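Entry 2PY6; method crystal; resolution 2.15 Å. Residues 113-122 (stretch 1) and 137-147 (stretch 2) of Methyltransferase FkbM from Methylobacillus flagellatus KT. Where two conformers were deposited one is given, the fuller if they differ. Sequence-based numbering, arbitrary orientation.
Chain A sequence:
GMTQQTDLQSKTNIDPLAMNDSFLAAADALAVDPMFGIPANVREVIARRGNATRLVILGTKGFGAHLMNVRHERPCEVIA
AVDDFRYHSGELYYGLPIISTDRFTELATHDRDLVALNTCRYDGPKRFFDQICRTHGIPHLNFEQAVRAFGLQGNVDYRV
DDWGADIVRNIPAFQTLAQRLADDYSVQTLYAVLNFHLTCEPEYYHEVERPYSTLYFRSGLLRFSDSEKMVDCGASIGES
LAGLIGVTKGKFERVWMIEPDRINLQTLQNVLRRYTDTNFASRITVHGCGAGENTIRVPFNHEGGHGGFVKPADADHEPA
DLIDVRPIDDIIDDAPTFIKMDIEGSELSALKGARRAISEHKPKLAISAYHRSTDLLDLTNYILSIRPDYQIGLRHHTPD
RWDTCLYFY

Stretch 1 (113-122) DLVALNTCRY
Stretch 2 (137-147) GIPHLNFEQAV

Strand 114-118 and the short strand beginning at H140 run parallel, their axes 26° apart and 4.6 Å at closest approach. Both segments are extended (phi/psi -111/129 at A116, -96/109 at L117, -140/157 at H140, -145/150 at L141), and the register pairs A116 with H140 (CA to CA 4.6 Å) and L117 with L141 (CA to CA 5.0 Å).

Three backbone hydrogen bonds fix this pairing. A116 N donates to P139 O (2.8 Å, 163°), L141 N to A116 O (3.0 Å, 150°) and N118 N to L141 O (2.8 Å, 148°). A116 thus bonds through both its N and its O to the residues flanking H140, the parallel pattern. CA-H...O contacts supplement them, as from H140 CA to A116 O (3.2 Å).

Apolar packing follows the alternation of side chains. V115 (t) places CG1 4.1 Å from CD1 of L141 (chi1 m, chi2 t), on the face shared with L117. On the other face A116 CB lies 4.3 Å from CG2 of I138 (m, t). The CA-to-CB bond of L117 (chi1 169°, chi2 47°) points to the face shared with L141, but the end of its side chain comes nearer the second stretch, with CD1 4.0 Å from A146 CB.

After N142 the chain enters a helix (F143 phi/psi -60/-43) running at 128° to the first strand. N142 (chi1 67°) caps it: Q145 N donates to N142 OD1 (2.9 Å), while N142 N donates to Q145 OE1 (3.0 Å).

The charged contact lies beyond the strand. R121, with chi1 to chi3 all m, reaches E144 (m, p) in a salt bridge with two hydrogen bonds, NH1 of R121 to OE1 of E144 at 3.0 Å and NH2 to OE2 at 3.1 Å; OE1 sits near the guanidinium plane. One water donates to N118 O (3.1 Å) and accepts from R121 NH1 (3.0 Å) and F143 N (3.1 Å), bridging the stretches.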

# COMPACT_ATOMS: atom_id res chain seq x y z
N ASP A 113 -2.18 -38.51 -10.41
CA ASP A 113 -3.61 -38.40 -10.83
C ASP A 113 -4.14 -36.94 -10.70
O ASP A 113 -5.10 -36.53 -11.43
CB ASP A 113 -4.58 -39.48 -10.38
CG ASP A 113 -4.56 -40.72 -11.31
OD1 ASP A 113 -3.52 -40.96 -12.00
OD2 ASP A 113 -5.58 -41.45 -11.35
N LEU A 114 -3.53 -36.18 -9.78
CA LEU A 114 -3.85 -34.76 -9.55
C LEU A 114 -2.69 -33.94 -10.12
O LEU A 114 -1.54 -34.13 -9.71
CB LEU A 114 -4.01 -34.44 -8.06
CG LEU A 114 -4.35 -32.98 -7.71
CD1 LEU A 114 -5.73 -32.58 -8.24
CD2 LEU A 114 -4.26 -32.74 -6.21
N VAL A 115 -3.01 -33.05 -11.05
CA VAL A 115 -2.03 -32.18 -11.69
C VAL A 115 -2.22 -30.74 -11.17
O VAL A 115 -3.34 -30.33 -10.84
CB VAL A 115 -2.21 -32.24 -13.20
CG1 VAL A 115 -1.20 -31.36 -13.91
CG2 VAL A 115 -2.07 -33.71 -13.68
N ALA A 116 -1.13 -29.98 -11.08
CA ALA A 116 -1.22 -28.58 -10.69
C ALA A 116 -0.88 -27.65 -11.87
O ALA A 116 0.11 -27.82 -12.57
CB ALA A 116 -0.32 -28.30 -9.50
N LEU A 117 -1.75 -26.69 -12.12
CA LEU A 117 -1.47 -25.66 -13.13
C LEU A 117 -0.90 -24.42 -12.44
O LEU A 117 -1.61 -23.73 -11.74
CB LEU A 117 -2.73 -25.29 -13.91
CG LEU A 117 -2.68 -24.05 -14.82
CD1 LEU A 117 -1.46 -23.95 -15.73
CD2 LEU A 117 -3.93 -24.03 -15.66
N ASN A 118 0.39 -24.16 -12.64
CA ASN A 118 1.04 -22.97 -12.11
C ASN A 118 0.68 -21.81 -13.06
O ASN A 118 1.25 -21.71 -14.15
CB ASN A 118 2.55 -23.17 -11.98
CG ASN A 118 3.26 -22.05 -11.22
OD1 ASN A 118 2.68 -21.02 -10.94
ND2 ASN A 118 4.53 -22.27 -10.86
N THR A 119 -0.24 -20.94 -12.62
CA THR A 119 -0.71 -19.77 -13.41
C THR A 119 0.19 -18.51 -13.28
O THR A 119 0.00 -17.52 -14.02
CB THR A 119 -2.14 -19.34 -13.01
OG1 THR A 119 -2.16 -18.83 -11.66
CG2 THR A 119 -3.09 -20.48 -13.15
N CYS A 120 1.14 -18.57 -12.35
CA CYS A 120 2.07 -17.48 -12.09
C CYS A 120 3.09 -17.34 -13.21
O CYS A 120 3.53 -18.34 -13.79
CB CYS A 120 2.74 -17.69 -10.75
SG CYS A 120 1.50 -17.75 -9.40
N ARG A 121 3.37 -16.08 -13.57
CA ARG A 121 4.25 -15.73 -14.68
C ARG A 121 5.52 -15.05 -14.20
O ARG A 121 6.48 -14.98 -14.97
CB ARG A 121 3.57 -14.77 -15.65
CG ARG A 121 2.15 -15.10 -16.11
CD ARG A 121 2.06 -16.32 -16.96
NE ARG A 121 2.54 -16.10 -18.33
CZ ARG A 121 2.43 -17.00 -19.30
NH1 ARG A 121 1.91 -18.19 -19.06
NH2 ARG A 121 2.87 -16.72 -20.53
N TYR A 122 5.52 -14.52 -12.97
CA TYR A 122 6.66 -13.81 -12.44
C TYR A 122 7.46 -14.63 -11.41
O TYR A 122 6.91 -15.49 -10.72
CB TYR A 122 6.26 -12.39 -12.00
CG TYR A 122 5.58 -11.65 -13.19
CD1 TYR A 122 6.22 -11.55 -14.45
CD2 TYR A 122 4.31 -11.08 -13.06
CE1 TYR A 122 5.61 -10.91 -15.53
CE2 TYR A 122 3.69 -10.44 -14.14
CZ TYR A 122 4.35 -10.37 -15.37
OH TYR A 122 3.74 -9.72 -16.43
N GLY A 137 6.89 -33.93 -5.54
CA GLY A 137 6.69 -34.79 -6.70
C GLY A 137 5.29 -34.69 -7.32
O GLY A 137 4.74 -35.70 -7.78
N ILE A 138 4.75 -33.48 -7.37
CA ILE A 138 3.40 -33.24 -7.88
C ILE A 138 3.50 -32.85 -9.34
O ILE A 138 4.13 -31.85 -9.64
CB ILE A 138 2.67 -32.07 -7.13
CG1 ILE A 138 2.63 -32.33 -5.62
CG2 ILE A 138 1.26 -31.85 -7.72
CD1 ILE A 138 2.15 -31.14 -4.79
N PRO A 139 2.86 -33.62 -10.25
CA PRO A 139 2.89 -33.26 -11.68
C PRO A 139 2.33 -31.86 -11.90
O PRO A 139 1.25 -31.52 -11.36
CB PRO A 139 2.01 -34.34 -12.33
CG PRO A 139 2.01 -35.44 -11.39
CD PRO A 139 2.05 -34.83 -10.02
N HIS A 140 3.10 -31.02 -12.60
CA HIS A 140 2.73 -29.62 -12.79
C HIS A 140 3.04 -29.09 -14.18
O HIS A 140 3.91 -29.62 -14.88
CB HIS A 140 3.37 -28.73 -11.68
CG HIS A 140 4.86 -28.77 -11.63
ND1 HIS A 140 5.56 -29.88 -11.26
CD2 HIS A 140 5.77 -27.81 -11.90
CE1 HIS A 140 6.85 -29.62 -11.31
NE2 HIS A 140 7.01 -28.36 -11.69
N LEU A 141 2.31 -28.03 -14.54
CA LEU A 141 2.34 -27.40 -15.86
C LEU A 141 2.17 -25.92 -15.77
O LEU A 141 1.47 -25.44 -14.91
CB LEU A 141 1.11 -27.80 -16.68
CG LEU A 141 0.83 -29.22 -17.07
CD1 LEU A 141 -0.63 -29.34 -17.46
CD2 LEU A 141 1.75 -29.64 -18.19
N ASN A 142 2.77 -25.20 -16.70
CA ASN A 142 2.51 -23.76 -16.85
C ASN A 142 1.31 -23.65 -17.85
O ASN A 142 0.85 -24.68 -18.42
CB ASN A 142 3.75 -22.99 -17.30
CG ASN A 142 4.20 -23.33 -18.69
OD1 ASN A 142 3.41 -23.66 -19.57
ND2 ASN A 142 5.49 -23.22 -18.91
N PHE A 143 0.82 -22.43 -18.06
CA PHE A 143 -0.35 -22.24 -18.89
C PHE A 143 -0.20 -22.72 -20.36
O PHE A 143 -1.10 -23.39 -20.88
CB PHE A 143 -0.82 -20.80 -18.85
CG PHE A 143 -2.11 -20.60 -19.55
CD1 PHE A 143 -3.31 -20.86 -18.91
CD2 PHE A 143 -2.13 -20.18 -20.87
CE1 PHE A 143 -4.50 -20.70 -19.57
CE2 PHE A 143 -3.32 -20.02 -21.53
CZ PHE A 143 -4.51 -20.28 -20.88
N GLU A 144 0.93 -22.45 -20.98
CA GLU A 144 1.12 -22.86 -22.38
C GLU A 144 1.13 -24.37 -22.48
O GLU A 144 0.58 -24.92 -23.44
CB GLU A 144 2.41 -22.31 -22.98
CG GLU A 144 2.34 -20.88 -23.42
CD GLU A 144 2.21 -19.85 -22.31
OE1 GLU A 144 2.69 -20.13 -21.18
OE2 GLU A 144 1.64 -18.76 -22.58
N GLN A 145 1.77 -25.01 -21.49
CA GLN A 145 1.78 -26.48 -21.37
C GLN A 145 0.38 -27.03 -21.14
O GLN A 145 0.02 -28.05 -21.72
CB GLN A 145 2.72 -26.94 -20.26
CG GLN A 145 4.23 -26.64 -20.54
CD GLN A 145 5.13 -27.00 -19.36
OE1 GLN A 145 4.78 -26.80 -18.20
NE2 GLN A 145 6.31 -27.53 -19.66
N ALA A 146 -0.40 -26.36 -20.30
CA ALA A 146 -1.79 -26.76 -20.08
C ALA A 146 -2.58 -26.74 -21.41
O ALA A 146 -3.28 -27.70 -21.73
CB ALA A 146 -2.48 -25.83 -19.09
N VAL A 147 -2.47 -25.63 -22.16
CA VAL A 147 -3.17 -25.48 -23.45
C VAL A 147 -2.85 -26.64 -24.39
O VAL A 147 -3.74 -27.22 -24.99
CB VAL A 147 -2.90 -24.13 -24.10
CG1 VAL A 147 -3.46 -24.07 -25.53
CG2 VAL A 147 -3.51 -23.01 -23.26
O HOH W 1 1.92 -19.93 -16.60